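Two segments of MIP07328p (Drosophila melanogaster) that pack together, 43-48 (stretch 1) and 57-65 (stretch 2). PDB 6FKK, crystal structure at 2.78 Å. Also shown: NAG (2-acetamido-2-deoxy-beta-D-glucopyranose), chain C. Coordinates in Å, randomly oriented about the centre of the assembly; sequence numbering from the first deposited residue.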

ATOM      1  N   LYS A  43       7.270 -19.629  -2.034  1.00 70.62           N
ATOM      2  CA  LYS A  43       6.919 -20.868  -2.714  1.00 78.75           C
ATOM      3  C   LYS A  43       7.061 -22.030  -1.742  1.00 81.44           C
ATOM      4  O   LYS A  43       8.167 -22.326  -1.277  1.00 77.20           O
ATOM      5  CB  LYS A  43       7.803 -21.072  -3.941  1.00 76.41           C
ATOM      6  CG  LYS A  43       7.595 -22.412  -4.629  1.00 73.61           C
ATOM      7  CD  LYS A  43       8.423 -22.531  -5.898  1.00 83.61           C
ATOM      8  CE  LYS A  43       9.906 -22.371  -5.614  1.00 97.95           C
ATOM      9  NZ  LYS A  43      10.737 -22.647  -6.819  1.00107.34           N
ATOM     10  N   ASP A  44       5.934 -22.661  -1.408  1.00 85.29           N
ATOM     11  CA  ASP A  44       5.885 -23.871  -0.595  1.00 85.00           C
ATOM     12  C   ASP A  44       6.316 -23.643   0.852  1.00 91.85           C
ATOM     13  O   ASP A  44       6.222 -24.559   1.675  1.00109.98           O
ATOM     14  CB  ASP A  44       6.743 -24.977  -1.223  1.00 87.10           C
ATOM     15  CG  ASP A  44       6.198 -25.457  -2.557  1.00 98.55           C
ATOM     16  OD1 ASP A  44       4.973 -25.357  -2.774  1.00 96.07           O
ATOM     17  OD2 ASP A  44       6.998 -25.940  -3.386  1.00106.57           O
ATOM     18  N   VAL A  45       6.791 -22.441   1.181  1.00 81.70           N
ATOM     19  CA  VAL A  45       7.323 -22.153   2.508  1.00 86.44           C
ATOM     20  C   VAL A  45       6.847 -20.777   2.955  1.00 89.19           C
ATOM     21  O   VAL A  45       6.610 -19.883   2.138  1.00103.71           O
ATOM     22  CB  VAL A  45       8.873 -22.219   2.540  1.00105.49           C
ATOM     23  CG1 VAL A  45       9.390 -22.121   3.964  1.00118.92           C
ATOM     24  CG2 VAL A  45       9.391 -23.493   1.883  1.00121.01           C
ATOM     25  N   ILE A  46       6.693 -20.618   4.268  1.00 89.84           N
ATOM     26  CA  ILE A  46       6.561 -19.316   4.910  1.00 89.72           C
ATOM     27  C   ILE A  46       7.652 -19.215   5.970  1.00 97.41           C
ATOM     28  O   ILE A  46       7.881 -20.167   6.726  1.00102.33           O
ATOM     29  CB  ILE A  46       5.161 -19.107   5.517  1.00 74.40           C
ATOM     30  CG1 ILE A  46       5.075 -17.754   6.224  1.00 80.55           C
ATOM     31  CG2 ILE A  46       4.805 -20.238   6.467  1.00 71.41           C
ATOM     32  CD1 ILE A  46       3.721 -17.468   6.836  1.00 92.61           C
ATOM     33  N   TYR A  47       8.337 -18.073   6.009  1.00 92.43           N
ATOM     34  CA  TYR A  47       9.527 -17.894   6.830  1.00 81.28           C
ATOM     35  C   TYR A  47       9.273 -16.889   7.947  1.00 91.28           C
ATOM     36  O   TYR A  47       8.663 -15.838   7.725  1.00 96.46           O
ATOM     37  CB  TYR A  47      10.713 -17.413   5.985  1.00 74.45           C
ATOM     38  CG  TYR A  47      11.071 -18.312   4.820  1.00 75.97           C
ATOM     39  CD1 TYR A  47      10.480 -18.138   3.575  1.00 72.47           C
ATOM     40  CD2 TYR A  47      12.012 -19.324   4.961  1.00 82.15           C
ATOM     41  CE1 TYR A  47      10.808 -18.951   2.506  1.00 74.04           C
ATOM     42  CE2 TYR A  47      12.348 -20.142   3.897  1.00 91.86           C
ATOM     43  CZ  TYR A  47      11.742 -19.950   2.672  1.00 85.76           C
ATOM     44  OH  TYR A  47      12.070 -20.761   1.610  1.00 97.26           O
ATOM     45  N   ASN A  48       9.752 -17.221   9.147  1.00 99.38           N
ATOM     46  CA  ASN A  48       9.804 -16.295  10.276  1.00 99.09           C
ATOM     47  C   ASN A  48      11.244 -15.797  10.367  1.00108.45           C
ATOM     48  O   ASN A  48      12.153 -16.564  10.702  1.00110.98           O
ATOM     49  CB  ASN A  48       9.353 -16.980  11.569  1.00101.72           C
ATOM     50  CG  ASN A  48       9.118 -15.996  12.717  1.00104.39           C
ATOM     51  OD1 ASN A  48       9.274 -14.787  12.551  1.00101.57           O
ATOM     52  ND2 ASN A  48       8.734 -16.514  13.886  1.00112.14           N
TER
HETATM   53  C1  NAG C   1       8.475 -15.669  15.028  1.00114.04           C
HETATM   54  C2  NAG C   1       7.225 -16.061  15.802  1.00114.82           C
HETATM   55  C3  NAG C   1       7.001 -15.091  16.956  1.00119.96           C
HETATM   56  C4  NAG C   1       8.214 -15.122  17.880  1.00137.29           C
HETATM   57  C5  NAG C   1       9.543 -14.940  17.138  1.00134.36           C
HETATM   58  C6  NAG C   1      10.721 -15.360  17.993  1.00139.98           C
HETATM   59  C7  NAG C   1       5.186 -15.475  14.382  1.00100.00           C
HETATM   60  C8  NAG C   1       5.540 -14.012  14.409  1.00 96.75           C
HETATM   61  N2  NAG C   1       6.008 -16.331  15.027  1.00100.71           N
HETATM   62  O3  NAG C   1       5.836 -15.503  17.670  1.00117.15           O
HETATM   63  O4  NAG C   1       8.095 -14.086  18.848  1.00144.99           O
HETATM   64  O5  NAG C   1       9.628 -15.722  15.925  1.00123.72           O
HETATM   65  O6  NAG C   1      10.392 -16.461  18.832  1.00135.40           O
HETATM   66  O7  NAG C   1       4.171 -15.876  13.802  1.00107.45           O
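Stretch 2 (57-65) IARLEWHST

Stretch 2 lies alongside stretch 1 as an antiparallel β-strand partner, held mainly by a ladder of backbone hydrogen bonds, with side chains packing in register on both faces of the sheet. Residues 58-61 are extended; Ile57, also part of the strand, departs from that conformation with psi near -54°. Strand 57-61 runs opposite to strand 45-48: the two N-to-C directions make an angle of 168°, and the strand axes approach to 4.8 Å. Beyond Glu61 the chain leaves the strand but stays close to stretch 1 as far as Ser64, whose N is 4.3 Å from Asp44 OD1.

The register pairs Val45 with Glu61, Ile46 with Leu60, Tyr47 with Arg59 and Asn48 with Ala58. Ile46 and Leu60 form a hydrogen-bonded pair in which each residue both gives and accepts: Ile46 N to Leu60 O is 2.9 Å, and Leu60 N to Ile46 O is 3.1 Å. Asn48 and Ala58 repeat the pattern, with Asn48 N to Ala58 O at 2.7 Å and Ala58 N to Asn48 O at 3.2 Å. Asn48 O also accepts a bond from Ile57 N at 2.8 Å, so one carbonyl serves two successive amides. At the other end, Trp62 N donates to Asp44 O at 2.6 Å, extending the backbone bonding past the strands. Between the Ile46-Leu60 pair and the Trp62-Asp44 bond, the non-hydrogen-bonded pair Val45 and Glu61 brings the chains together, CA to CA 4.3 Å, and Val45 CA lies 3.5 Å from Leu60 O in a CA-H...O contact.

Side chains alternate between the faces. On one, the β-branched Ile46, well suited to an extended backbone, sets its CG2 3.6 Å from Leu60 CB, an apolar contact. On the same face Asn48 CB lies 3.6 Å from Ala58 CB. Asn48 carries an N-linked sugar, its ND2 bonded to C1 of NAG at 1.4 Å, and the small methyl of Ala58 takes up little room beside the glycosylated side chain.

The other face carries Val45, Tyr47, Arg59 and Glu61. Here the long side chains of stretch 2 contribute their aliphatic parts: Val45 CG1 meets Arg59 CG at 3.6 Å, and Val45 CG2 meets Glu61 CG at 3.7 Å. Their methylenes can pack against valine while the charged ends lie beyond this contact, on residues that are exposed. Farther along, the Arg59 guanidinium presents a face to Tyr47 CE2, which is 3.8 Å from Arg59 NE; the approach to the tyrosine ring is oblique.

Just before strand 45-48, the CA-to-CB bond of Asp44 points toward stretch 2, and CB sits over the face of the His63 imidazole, which lies past the end of strand 57-61, 3.8 Å from the ring centroid, in a CH-pi contact. A flat ring suits this position because its face can cover the aspartate methylene.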

ATOM      1  N   ILE A  57      14.438 -17.731  11.744  1.00121.20           N
ATOM      2  CA  ILE A  57      14.133 -18.233  13.077  1.00122.15           C
ATOM      3  C   ILE A  57      13.238 -19.468  13.017  1.00126.04           C
ATOM      4  O   ILE A  57      13.569 -20.511  13.582  1.00132.09           O
ATOM      5  CB  ILE A  57      13.499 -17.130  13.953  1.00116.98           C
ATOM      6  CG1 ILE A  57      14.501 -15.998  14.189  1.00116.44           C
ATOM      7  CG2 ILE A  57      13.019 -17.706  15.278  1.00121.32           C
ATOM      8  CD1 ILE A  57      15.772 -16.443  14.887  1.00122.25           C
ATOM      9  N   ALA A  58      12.100 -19.369  12.328  1.00129.26           N
ATOM     10  CA  ALA A  58      11.144 -20.464  12.227  1.00130.98           C
ATOM     11  C   ALA A  58      10.700 -20.635  10.782  1.00121.78           C
ATOM     12  O   ALA A  58      10.510 -19.653  10.060  1.00123.24           O
ATOM     13  CB  ALA A  58       9.920 -20.224  13.122  1.00133.41           C
ATOM     14  N   ARG A  59      10.527 -21.890  10.370  1.00118.73           N
ATOM     15  CA  ARG A  59      10.146 -22.228   9.005  1.00102.96           C
ATOM     16  C   ARG A  59       8.949 -23.165   9.029  1.00103.64           C
ATOM     17  O   ARG A  59       8.927 -24.129   9.801  1.00113.93           O
ATOM     18  CB  ARG A  59      11.305 -22.888   8.254  1.00102.18           C
ATOM     19  CG  ARG A  59      10.925 -23.430   6.889  1.00 99.07           C
ATOM     20  CD  ARG A  59      12.126 -23.996   6.152  1.00103.08           C
ATOM     21  NE  ARG A  59      13.249 -23.065   6.146  1.00116.87           N
ATOM     22  CZ  ARG A  59      14.298 -23.167   5.337  1.00119.96           C
ATOM     23  NH1 ARG A  59      15.279 -22.276   5.400  1.00121.63           N
ATOM     24  NH2 ARG A  59      14.363 -24.157   4.457  1.00111.38           N
ATOM     25  N   LEU A  60       7.962 -22.884   8.183  1.00 91.08           N
ATOM     26  CA  LEU A  60       6.801 -23.748   8.009  1.00 89.73           C
ATOM     27  C   LEU A  60       6.675 -24.069   6.527  1.00101.89           C
ATOM     28  O   LEU A  60       6.491 -23.161   5.707  1.00106.16           O
ATOM     29  CB  LEU A  60       5.530 -23.075   8.539  1.00 94.27           C
ATOM     30  CG  LEU A  60       4.324 -23.937   8.929  1.00 99.06           C
ATOM     31  CD1 LEU A  60       3.372 -23.122   9.789  1.00 95.99           C
ATOM     32  CD2 LEU A  60       3.595 -24.479   7.710  1.00 98.46           C
ATOM     33  N   GLU A  61       6.780 -25.350   6.183  1.00 98.99           N
ATOM     34  CA  GLU A  61       6.749 -25.798   4.799  1.00100.81           C
ATOM     35  C   GLU A  61       5.402 -26.430   4.474  1.00 98.45           C
ATOM     36  O   GLU A  61       4.812 -27.128   5.305  1.00 95.29           O
ATOM     37  CB  GLU A  61       7.882 -26.791   4.517  1.00 89.63           C
ATOM     38  CG  GLU A  61       9.266 -26.153   4.500  1.00 99.08           C
ATOM     39  CD  GLU A  61      10.366 -27.138   4.155  1.00122.21           C
ATOM     40  OE1 GLU A  61      10.223 -28.334   4.482  1.00134.08           O
ATOM     41  OE2 GLU A  61      11.376 -26.716   3.551  1.00126.13           O
ATOM     42  N   TRP A  62       4.927 -26.184   3.254  1.00 90.24           N
ATOM     43  CA  TRP A  62       3.606 -26.632   2.827  1.00 91.72           C
ATOM     44  C   TRP A  62       3.658 -26.827   1.318  1.00 99.96           C
ATOM     45  O   TRP A  62       3.772 -25.851   0.571  1.00105.34           O
ATOM     46  CB  TRP A  62       2.537 -25.616   3.225  1.00 89.67           C
ATOM     47  CG  TRP A  62       1.126 -26.036   2.954  1.00 87.39           C
ATOM     48  CD1 TRP A  62       0.708 -27.187   2.355  1.00 89.69           C
ATOM     49  CD2 TRP A  62      -0.059 -25.298   3.275  1.00 94.32           C
ATOM     50  NE1 TRP A  62      -0.665 -27.212   2.283  1.00 95.22           N
ATOM     51  CE2 TRP A  62      -1.158 -26.063   2.842  1.00 92.85           C
ATOM     52  CE3 TRP A  62      -0.296 -24.063   3.888  1.00104.10           C
ATOM     53  CZ2 TRP A  62      -2.474 -25.634   2.999  1.00 91.86           C
ATOM     54  CZ3 TRP A  62      -1.603 -23.640   4.045  1.00101.38           C
ATOM     55  CH2 TRP A  62      -2.675 -24.423   3.602  1.00 92.46           C
ATOM     56  N   HIS A  63       3.573 -28.076   0.872  1.00 93.37           N
ATOM     57  CA  HIS A  63       3.755 -28.419  -0.530  1.00 95.89           C
ATOM     58  C   HIS A  63       2.458 -28.937  -1.133  1.00 91.43           C
ATOM     59  O   HIS A  63       1.596 -29.477  -0.434  1.00 98.23           O
ATOM     60  CB  HIS A  63       4.855 -29.470  -0.701  1.00113.14           C
ATOM     61  CG  HIS A  63       6.220 -28.972  -0.345  1.00116.27           C
ATOM     62  ND1 HIS A  63       7.097 -28.473  -1.284  1.00115.78           N
ATOM     63  CD2 HIS A  63       6.855 -28.886   0.848  1.00116.89           C
ATOM     64  CE1 HIS A  63       8.217 -28.107  -0.686  1.00118.73           C
ATOM     65  NE2 HIS A  63       8.095 -28.346   0.607  1.00119.20           N
ATOM     66  N   SER A  64       2.333 -28.767  -2.447  1.00 90.31           N
ATOM     67  CA  SER A  64       1.186 -29.284  -3.177  1.00 86.20           C
ATOM     68  C   SER A  64       1.366 -30.773  -3.432  1.00105.21           C
ATOM     69  O   SER A  64       2.448 -31.219  -3.826  1.00103.68           O
ATOM     70  CB  SER A  64       1.013 -28.544  -4.503  1.00 83.44           C
ATOM     71  OG  SER A  64       0.717 -27.175  -4.294  1.00 94.87           O
ATOM     72  N   THR A  65       0.303 -31.539  -3.204  1.00115.50           N
ATOM     73  CA  THR A  65       0.333 -32.957  -3.529  1.00116.36           C
ATOM     74  C   THR A  65       0.593 -33.143  -5.017  1.00112.34           C
ATOM     75  O   THR A  65       0.239 -32.298  -5.843  1.00112.75           O
ATOM     76  CB  THR A  65      -0.988 -33.624  -3.144  1.00114.25           C
ATOM     77  OG1 THR A  65      -2.002 -33.250  -4.085  1.00117.78           O
ATOM     78  CG2 THR A  65      -1.417 -33.186  -1.753  1.00102.03           C
TER